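Local coordinates for EDD domain protein, DegV family (Ruminococcus gnavus, PDB 3JR7), which is of unknown detailed function but probably binds a lipid such as a fatty acid, at residues A[65-70]-A[284-289]; A[90-95]-A[131-136]; A[151-156]-A[164-169]. All coordinates share one frame; numbering follows the deposited sequence.

Contact 1 of 3, residues A[65-70]-A[284-289]; sequences EELLLK and ISTVYA
Leu67 and Leu68 of helix 64-73 close on Thr286 and Val287 of helix 283-289, packing together two helices that lie far apart in the sequence of this DegV-family fold. The segment axes come within 10.3 Å, a spacing bridged by branched side chains, and cross at -30°. Threonine suits its place because its two branches do different work: CG2, anti to the backbone N, faces the leucines, and OG1 turns back to hydrogen-bond with Thr281 OG1 and Ser282 O of the residues just before its own helix. The polar end is thus satisfied locally. On the other side of helix 283-289, Ser285 and Tyr288 belong to the pocket holding the polyether ligand, and Tyr288 OH hydrogen-bonds with Thr80 and Asn189. The apolar contacts centre on the methyl of Thr286. Leu67 meets it tip to tip, its CD2 lying 3.6 Å from Thr286 CG2, while Leu68 comes in across it at about a right angle with its own CD2. Trp56 and Ile51 also pack on Leu67. Beside the threonine, Leu67 uses its second methyl on Val287, CD1 resting 4.0 Å from Val287 CG2.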
loop_
_atom_site.group_PDB
_atom_site.type_symbol
_atom_site.label_atom_id
_atom_site.label_comp_id
_atom_site.label_asym_id
_atom_site.label_seq_id
_atom_site.Cartn_x
_atom_site.Cartn_y
_atom_site.Cartn_z
ATOM N N GLU A 65 -6.825 16.594 -4.866
ATOM C CA GLU A 65 -6.837 17.993 -4.435
ATOM C C GLU A 65 -8.099 18.222 -3.605
ATOM O O GLU A 65 -8.058 18.745 -2.489
ATOM C CB GLU A 65 -6.727 18.981 -5.641
ATOM C CG GLU A 65 -7.045 20.425 -5.195
ATOM C CD GLU A 65 -6.608 21.523 -6.147
ATOM O OE1 GLU A 65 -6.221 21.267 -7.323
ATOM O OE2 GLU A 65 -6.656 22.685 -5.676
ATOM N N GLU A 66 -9.240 17.751 -4.100
ATOM C CA GLU A 66 -10.475 17.901 -3.323
ATOM C C GLU A 66 -10.379 17.222 -1.956
ATOM O O GLU A 66 -10.879 17.682 -0.928
ATOM C CB GLU A 66 -11.654 17.336 -4.132
ATOM C CG GLU A 66 -12.955 17.363 -3.342
ATOM C CD GLU A 66 -14.159 16.870 -4.130
ATOM O OE1 GLU A 66 -14.007 15.924 -4.951
ATOM O OE2 GLU A 66 -15.265 17.402 -3.855
ATOM N N LEU A 67 -9.744 16.072 -1.927
ATOM C CA LEU A 67 -9.612 15.378 -0.655
ATOM C C LEU A 67 -8.688 16.128 0.294
ATOM O O LEU A 67 -8.989 16.291 1.459
ATOM C CB LEU A 67 -9.080 13.943 -0.929
ATOM C CG LEU A 67 -8.688 13.073 0.276
ATOM C CD1 LEU A 67 -9.829 12.865 1.262
ATOM C CD2 LEU A 67 -8.175 11.718 -0.301
ATOM N N LEU A 68 -7.545 16.582 -0.195
ATOM C CA LEU A 68 -6.608 17.329 0.660
ATOM C C LEU A 68 -7.247 18.602 1.198
ATOM O O LEU A 68 -7.007 18.982 2.326
ATOM C CB LEU A 68 -5.342 17.675 -0.132
ATOM C CG LEU A 68 -4.335 16.523 -0.356
ATOM C CD1 LEU A 68 -3.182 16.890 -1.339
ATOM C CD2 LEU A 68 -3.788 16.002 1.001
ATOM N N LEU A 69 -8.041 19.278 0.364
ATOM C CA LEU A 69 -8.711 20.528 0.807
ATOM C C LEU A 69 -9.767 20.226 1.876
ATOM O O LEU A 69 -9.883 20.944 2.874
ATOM C CB LEU A 69 -9.360 21.248 -0.390
ATOM C CG LEU A 69 -8.361 21.977 -1.309
ATOM C CD1 LEU A 69 -9.045 22.348 -2.567
ATOM C CD2 LEU A 69 -7.717 23.232 -0.626
ATOM N N LYS A 70 -10.518 19.134 1.688
ATOM C CA LYS A 70 -11.467 18.746 2.725
ATOM C C LYS A 70 -10.774 18.402 4.044
ATOM O O LYS A 70 -11.229 18.794 5.142
ATOM C CB LYS A 70 -12.351 17.587 2.231
ATOM C CG LYS A 70 -13.411 17.168 3.219
ATOM C CD LYS A 70 -14.403 18.311 3.531
ATOM C CE LYS A 70 -15.653 17.787 4.228
ATOM N NZ LYS A 70 -16.700 18.847 4.344
ATOM N N ILE A 284 -6.947 6.433 0.251
ATOM C CA ILE A 284 -6.606 5.996 1.621
ATOM C C ILE A 284 -5.165 6.398 1.989
ATOM O O ILE A 284 -4.912 6.871 3.093
ATOM C CB ILE A 284 -6.811 4.491 1.769
ATOM C CG1 ILE A 284 -8.309 4.168 1.611
ATOM C CG2 ILE A 284 -6.278 3.988 3.123
ATOM C CD1 ILE A 284 -9.209 4.723 2.727
ATOM N N SER A 285 -4.244 6.253 1.049
ATOM C CA SER A 285 -2.865 6.641 1.275
ATOM C C SER A 285 -2.749 8.143 1.591
ATOM O O SER A 285 -2.019 8.546 2.498
ATOM C CB SER A 285 -2.000 6.243 0.073
ATOM O OG SER A 285 -1.852 4.801 -0.045
ATOM N N THR A 286 -3.480 8.964 0.832
ATOM C CA THR A 286 -3.541 10.399 1.098
ATOM C C THR A 286 -4.075 10.704 2.486
ATOM O O THR A 286 -3.471 11.499 3.225
ATOM C CB THR A 286 -4.382 11.081 0.047
ATOM O OG1 THR A 286 -3.678 10.990 -1.210
ATOM C CG2 THR A 286 -4.692 12.513 0.440
ATOM N N VAL A 287 -5.166 10.044 2.877
ATOM C CA VAL A 287 -5.744 10.295 4.185
ATOM C C VAL A 287 -4.748 10.056 5.328
ATOM O O VAL A 287 -4.664 10.851 6.271
ATOM C CB VAL A 287 -7.009 9.448 4.395
ATOM C CG1 VAL A 287 -7.456 9.472 5.856
ATOM C CG2 VAL A 287 -8.168 9.937 3.446
ATOM N N TYR A 288 -3.997 8.959 5.265
ATOM C CA TYR A 288 -3.054 8.611 6.334
ATOM C C TYR A 288 -1.654 9.208 6.149
ATOM O O TYR A 288 -0.969 9.485 7.139
ATOM C CB TYR A 288 -3.031 7.085 6.544
ATOM C CG TYR A 288 -4.331 6.621 7.186
ATOM C CD1 TYR A 288 -4.552 6.804 8.553
ATOM C CD2 TYR A 288 -5.366 6.127 6.443
ATOM C CE1 TYR A 288 -5.701 6.409 9.155
ATOM C CE2 TYR A 288 -6.596 5.730 7.055
ATOM C CZ TYR A 288 -6.743 5.885 8.405
ATOM O OH TYR A 288 -7.918 5.552 9.063
ATOM N N ALA A 289 -1.219 9.431 4.916
ATOM C CA ALA A 289 0.122 10.007 4.698
ATOM C C ALA A 289 0.129 11.522 4.888
ATOM O O ALA A 289 1.120 12.124 5.345
ATOM C CB ALA A 289 0.644 9.638 3.309
#

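Contact 2 of 3, residues A[90-95]-A[131-136]; sequences ESYHCD and IHVFNS
In the alpha/beta layer formed by helix 85-92 and the sheet containing strand 130-135, Tyr92, the last residue of the helix, lies against Ile131 and Val133. These two alternate strand residues present their side chains on the same side of the sheet, with His132 between them pointing away. The main interaction is a CH-pi contact: Ile131 CG2 sits over the centre of the Tyr92 ring, 4.1 Å from the centroid and 10° off the ring normal. The other branch of the isoleucine works nearer the root of the tyrosine, Ile131 CD1 lying 3.9 Å from Tyr92 CD2. With two branches at CB, isoleucine can serve the ring's face and its base at once. Tyr92 CG is anti to the carbonyl carbon (chi1 -54°), which sends the ring along the sheet until its OH passes Val133 CG2 at 4.0 Å.

Tyrosine fits because the apolar ring lies against the strand's aliphatic side chains while the hydroxyl at its far end hydrogen-bonds with Ala115 O of helix 111-126. Ile25, Ile99 and Val101 of the neighbouring parallel strands also touch the Tyr92 side chain. Shortening the side chain to an alanine would probably leave Ile131 CG2 without the ring face it rests on and Ala115 O without this hydroxyl partner. At the helix end, Lys129 NZ hydrogen-bonds with Tyr92 O. Helix-on-sheet packing of this kind, against the parallel strands 22-27, 98-103 and 130-135, belongs to the hydrophobic core of an alpha/beta domain.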
loop_
_atom_site.group_PDB
_atom_site.type_symbol
_atom_site.label_atom_id
_atom_site.label_comp_id
_atom_site.label_asym_id
_atom_site.label_seq_id
_atom_site.Cartn_x
_atom_site.Cartn_y
_atom_site.Cartn_z
ATOM N N GLU A 90 -18.301 -10.402 -4.595
ATOM C CA GLU A 90 -18.738 -10.056 -5.939
ATOM C C GLU A 90 -17.554 -9.893 -6.901
ATOM O O GLU A 90 -17.648 -10.266 -8.070
ATOM C CB GLU A 90 -19.599 -8.780 -5.908
ATOM C CG GLU A 90 -20.940 -8.979 -5.168
ATOM C CD GLU A 90 -21.660 -7.669 -4.762
ATOM O OE1 GLU A 90 -21.235 -6.575 -5.211
ATOM O OE2 GLU A 90 -22.656 -7.753 -3.985
ATOM N N SER A 91 -16.429 -9.366 -6.420
ATOM C CA SER A 91 -15.238 -9.230 -7.265
ATOM C C SER A 91 -14.616 -10.584 -7.615
ATOM O O SER A 91 -13.922 -10.711 -8.619
ATOM C CB SER A 91 -14.191 -8.331 -6.613
ATOM O OG SER A 91 -13.475 -9.012 -5.550
ATOM N N TYR A 92 -14.840 -11.587 -6.782
ATOM C CA TYR A 92 -14.296 -12.924 -7.049
ATOM C C TYR A 92 -15.126 -13.631 -8.127
ATOM O O TYR A 92 -14.643 -14.471 -8.885
ATOM C CB TYR A 92 -14.269 -13.776 -5.770
ATOM C CG TYR A 92 -13.559 -13.203 -4.569
ATOM C CD1 TYR A 92 -12.634 -12.152 -4.688
ATOM C CD2 TYR A 92 -13.804 -13.712 -3.295
ATOM C CE1 TYR A 92 -11.979 -11.628 -3.561
ATOM C CE2 TYR A 92 -13.161 -13.222 -2.196
ATOM C CZ TYR A 92 -12.246 -12.161 -2.323
ATOM O OH TYR A 92 -11.596 -11.683 -1.200
ATOM N N HIS A 93 -16.405 -13.315 -8.183
ATOM C CA HIS A 93 -17.317 -13.996 -9.114
ATOM C C HIS A 93 -17.163 -13.397 -10.518
ATOM O O HIS A 93 -17.648 -12.280 -10.803
ATOM C CB HIS A 93 -18.733 -13.817 -8.574
ATOM C CG HIS A 93 -19.796 -14.493 -9.383
ATOM N ND1 HIS A 93 -19.792 -15.847 -9.636
ATOM C CD2 HIS A 93 -20.936 -14.012 -9.924
ATOM C CE1 HIS A 93 -20.857 -16.161 -10.347
ATOM N NE2 HIS A 93 -21.572 -15.069 -10.520
ATOM N N CYS A 94 -16.459 -14.131 -11.383
ATOM C CA CYS A 94 -16.139 -13.696 -12.747
ATOM C C CYS A 94 -15.538 -14.872 -13.512
ATOM O O CYS A 94 -15.373 -15.947 -12.977
ATOM C CB CYS A 94 -15.146 -12.536 -12.744
ATOM S SG CYS A 94 -13.525 -12.991 -12.012
ATOM N N ASP A 95 -15.179 -14.654 -14.767
ATOM C CA ASP A 95 -14.711 -15.714 -15.642
ATOM C C ASP A 95 -13.255 -16.139 -15.413
ATOM O O ASP A 95 -12.818 -17.126 -16.014
ATOM C CB ASP A 95 -14.851 -15.264 -17.131
ATOM C CG ASP A 95 -16.273 -15.298 -17.619
ATOM O OD1 ASP A 95 -17.161 -15.868 -16.946
ATOM O OD2 ASP A 95 -16.515 -14.753 -18.705
ATOM N N ILE A 131 -8.975 -19.012 -4.999
ATOM C CA ILE A 131 -8.920 -17.662 -4.490
ATOM C C ILE A 131 -7.906 -17.612 -3.340
ATOM O O ILE A 131 -7.983 -18.397 -2.385
ATOM C CB ILE A 131 -10.273 -17.229 -3.915
ATOM C CG1 ILE A 131 -11.378 -17.362 -4.966
ATOM C CG2 ILE A 131 -10.194 -15.766 -3.417
ATOM C CD1 ILE A 131 -12.801 -17.310 -4.375
ATOM N N HIS A 132 -6.956 -16.702 -3.428
ATOM C CA HIS A 132 -5.986 -16.512 -2.361
ATOM C C HIS A 132 -5.904 -15.058 -1.980
ATOM O O HIS A 132 -5.726 -14.184 -2.842
ATOM C CB HIS A 132 -4.589 -17.036 -2.732
ATOM C CG HIS A 132 -3.635 -16.965 -1.587
ATOM N ND1 HIS A 132 -3.580 -17.939 -0.619
ATOM C CD2 HIS A 132 -2.809 -15.971 -1.169
ATOM C CE1 HIS A 132 -2.701 -17.582 0.307
ATOM N NE2 HIS A 132 -2.224 -16.390 -0.004
ATOM N N VAL A 133 -6.021 -14.788 -0.675
ATOM C CA VAL A 133 -5.908 -13.443 -0.135
ATOM C C VAL A 133 -4.466 -13.240 0.461
ATOM O O VAL A 133 -4.072 -13.969 1.392
ATOM C CB VAL A 133 -6.955 -13.183 0.949
ATOM C CG1 VAL A 133 -6.818 -11.757 1.462
ATOM C CG2 VAL A 133 -8.379 -13.411 0.396
ATOM N N PHE A 134 -3.708 -12.283 -0.082
ATOM C CA PHE A 134 -2.371 -11.943 0.421
ATOM C C PHE A 134 -2.515 -10.766 1.419
ATOM O O PHE A 134 -3.011 -9.695 1.089
ATOM C CB PHE A 134 -1.420 -11.530 -0.704
ATOM C CG PHE A 134 -1.143 -12.581 -1.722
ATOM C CD1 PHE A 134 -0.227 -13.590 -1.468
ATOM C CD2 PHE A 134 -1.758 -12.534 -2.960
ATOM C CE1 PHE A 134 0.025 -14.584 -2.420
ATOM C CE2 PHE A 134 -1.515 -13.491 -3.913
ATOM C CZ PHE A 134 -0.628 -14.523 -3.655
ATOM N N ASN A 135 -2.156 -10.995 2.664
ATOM C CA ASN A 135 -2.010 -9.925 3.627
ATOM C C ASN A 135 -0.682 -9.278 3.262
ATOM O O ASN A 135 0.350 -9.870 3.482
ATOM C CB ASN A 135 -1.931 -10.544 5.031
ATOM C CG ASN A 135 -1.500 -9.574 6.101
ATOM O OD1 ASN A 135 -1.406 -8.370 5.867
ATOM N ND2 ASN A 135 -1.252 -10.098 7.308
ATOM N N SER A 136 -0.687 -8.053 2.761
ATOM C CA SER A 136 0.554 -7.399 2.357
ATOM C C SER A 136 1.514 -7.132 3.498
ATOM O O SER A 136 2.630 -6.987 3.223
ATOM C CB SER A 136 0.307 -6.048 1.676
ATOM O OG SER A 136 -0.207 -5.089 2.572
#

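Contact 3 of 3, residues A[151-156]-A[164-169]; sequences QQCEKA and VESVEC
Cys153 meets Ser166 and Val167 where the last turns of helix 141-155 lie beside helix 160-173. Gln151 and the exposed Gln152 come first in the first segment, long polar side chains at home near solvent, and neither touches the second segment. Cys153 comes next and carries the contact. Its CB points toward the second helix, and SG, anti to the carbonyl carbon (chi1 -65°), lies 3.7 Å from Ser166 CB. The same sulfur rests 4.2 Å from Val167 CG2, an apolar contact. A cysteine suits this spot because its side chain is small and its sulfur weakly polar, and the small serine opposite lets the backbones come close, Cys153 CA and Ser166 CA being 7.4 Å apart.

The two segments belong to a helix-loop-helix unit: only a short connection separates 141-155 from 160-173, and Met158 within it packs on both Cys153 and Ser166. Serine presents only its CB to the sulfur, its hydroxyl being turned back along its own helix, where OG hydrogen-bonds with Glu162 O. Val167 also packs on Ile146, Lys149 and Val150 and touches Phe134 of strand 130-135, so it packs between helix 141-155 and the sheet.

Glu154, the next residue, points to a different neighbour. Though buried, its carboxylate is met by Arg98 NE in a salt bridge and by Tyr100 OH in a hydrogen bond, both through OE2, which probably favours the charged form. Lys155 then ends the helix, its backbone N hydrogen-bonded to Gln151 O at 2.9 Å, and the exposed Ala156 leads into the loop.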
loop_
_atom_site.group_PDB
_atom_site.type_symbol
_atom_site.label_atom_id
_atom_site.label_comp_id
_atom_site.label_asym_id
_atom_site.label_seq_id
_atom_site.Cartn_x
_atom_site.Cartn_y
_atom_site.Cartn_z
ATOM N N GLN A 151 1.549 -10.772 -11.194
ATOM C CA GLN A 151 1.547 -10.744 -12.666
ATOM C C GLN A 151 2.845 -11.311 -13.226
ATOM O O GLN A 151 2.841 -12.011 -14.222
ATOM C CB GLN A 151 1.361 -9.297 -13.141
ATOM C CG GLN A 151 1.440 -9.053 -14.698
ATOM C CD GLN A 151 1.383 -7.550 -15.042
ATOM O OE1 GLN A 151 2.079 -6.749 -14.461
ATOM N NE2 GLN A 151 0.526 -7.189 -15.928
ATOM N N GLN A 152 3.965 -10.991 -12.583
ATOM C CA GLN A 152 5.263 -11.503 -13.031
ATOM C C GLN A 152 5.284 -13.031 -12.942
ATOM O O GLN A 152 5.632 -13.712 -13.917
ATOM C CB GLN A 152 6.405 -10.866 -12.220
ATOM C CG GLN A 152 7.819 -11.343 -12.632
ATOM C CD GLN A 152 8.904 -10.968 -11.609
ATOM O OE1 GLN A 152 8.648 -10.303 -10.602
ATOM N NE2 GLN A 152 10.108 -11.418 -11.858
ATOM N N CYS A 153 4.846 -13.576 -11.813
ATOM C CA CYS A 153 4.746 -15.037 -11.643
ATOM C C CYS A 153 3.822 -15.689 -12.671
ATOM O O CYS A 153 4.157 -16.734 -13.265
ATOM C CB CYS A 153 4.254 -15.355 -10.261
ATOM S SG CYS A 153 5.441 -14.859 -8.999
ATOM N N GLU A 154 2.660 -15.084 -12.876
ATOM C CA GLU A 154 1.701 -15.581 -13.891
ATOM C C GLU A 154 2.351 -15.591 -15.283
ATOM O O GLU A 154 2.257 -16.579 -15.994
ATOM C CB GLU A 154 0.415 -14.770 -13.904
ATOM C CG GLU A 154 -0.637 -15.192 -12.820
ATOM C CD GLU A 154 -1.390 -16.488 -13.152
ATOM O OE1 GLU A 154 -1.345 -16.923 -14.324
ATOM O OE2 GLU A 154 -2.036 -17.084 -12.239
ATOM N N LYS A 155 3.079 -14.523 -15.611
ATOM C CA LYS A 155 3.752 -14.421 -16.884
ATOM C C LYS A 155 4.849 -15.486 -17.035
ATOM O O LYS A 155 5.054 -16.010 -18.141
ATOM C CB LYS A 155 4.309 -13.005 -17.071
ATOM C CG LYS A 155 5.175 -12.838 -18.277
ATOM C CD LYS A 155 5.368 -11.372 -18.687
ATOM C CE LYS A 155 6.351 -11.285 -19.874
ATOM N NZ LYS A 155 6.421 -9.903 -20.458
ATOM N N ALA A 156 5.510 -15.844 -15.935
ATOM C CA ALA A 156 6.483 -16.937 -15.951
ATOM C C ALA A 156 5.836 -18.331 -16.105
ATOM O O ALA A 156 6.557 -19.317 -16.198
ATOM C CB ALA A 156 7.375 -16.889 -14.735
ATOM N N VAL A 164 1.227 -18.386 -5.406
ATOM C CA VAL A 164 0.979 -18.113 -3.956
ATOM C C VAL A 164 2.288 -18.211 -3.150
ATOM O O VAL A 164 2.649 -17.280 -2.373
ATOM C CB VAL A 164 -0.113 -19.050 -3.374
ATOM C CG1 VAL A 164 -0.179 -18.962 -1.864
ATOM C CG2 VAL A 164 -1.507 -18.698 -3.987
ATOM N N GLU A 165 3.028 -19.316 -3.337
ATOM C CA GLU A 165 4.300 -19.451 -2.638
ATOM C C GLU A 165 5.282 -18.332 -2.985
ATOM O O GLU A 165 5.917 -17.769 -2.070
ATOM C CB GLU A 165 4.921 -20.831 -2.880
ATOM C CG GLU A 165 6.306 -21.018 -2.226
ATOM C CD GLU A 165 6.884 -22.440 -2.372
ATOM O OE1 GLU A 165 6.536 -23.106 -3.351
ATOM O OE2 GLU A 165 7.727 -22.855 -1.550
ATOM N N SER A 166 5.457 -18.021 -4.275
ATOM C CA SER A 166 6.451 -17.010 -4.690
ATOM C C SER A 166 6.101 -15.631 -4.162
ATOM O O SER A 166 6.988 -14.862 -3.753
ATOM C CB SER A 166 6.632 -16.917 -6.211
ATOM O OG SER A 166 7.005 -18.189 -6.697
ATOM N N VAL A 167 4.808 -15.323 -4.154
ATOM C CA VAL A 167 4.364 -14.021 -3.705
ATOM C C VAL A 167 4.441 -13.896 -2.192
ATOM O O VAL A 167 4.829 -12.855 -1.696
ATOM C CB VAL A 167 2.959 -13.705 -4.224
ATOM C CG1 VAL A 167 2.420 -12.439 -3.562
ATOM C CG2 VAL A 167 2.998 -13.584 -5.793
ATOM N N GLU A 168 4.057 -14.939 -1.454
ATOM C CA GLU A 168 4.229 -14.922 -0.013
ATOM C C GLU A 168 5.707 -14.745 0.353
ATOM O O GLU A 168 6.001 -14.037 1.320
ATOM C CB GLU A 168 3.583 -16.134 0.696
ATOM C CG GLU A 168 2.043 -16.164 0.622
ATOM C CD GLU A 168 1.297 -15.146 1.563
ATOM O OE1 GLU A 168 2.029 -14.402 2.327
ATOM O OE2 GLU A 168 -0.013 -15.143 1.552
ATOM N N CYS A 169 6.621 -15.346 -0.414
ATOM C CA CYS A 169 8.060 -15.141 -0.198
ATOM C C CYS A 169 8.414 -13.662 -0.439
ATOM O O CYS A 169 9.074 -13.023 0.376
ATOM C CB CYS A 169 8.910 -16.038 -1.120
ATOM S SG CYS A 169 10.713 -15.632 -1.097
#

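In the fold
Along the chain, contact 1 joins residues 65-70 to 284-289, and contacts 2 and 3 both fall inside the long loop it closes, following one another in series. Contacts 2 and 3 are neighbours, with centres about 15 Å apart, on the two faces of the sheet that includes strand 130-135: its alternate residues serve helix 85-92 on one face and helix 160-173 on the other. They touch directly, His132 NE2 lying 3.0 Å from Glu168 OE2 in a probable hydrogen bond. Contact 1 touches neither: its centre is about 27 Å from that of contact 2 and about 32 Å from that of contact 3. It brings a late helix that contributes to the polyether pocket against an early one, tying distant parts of the chain together.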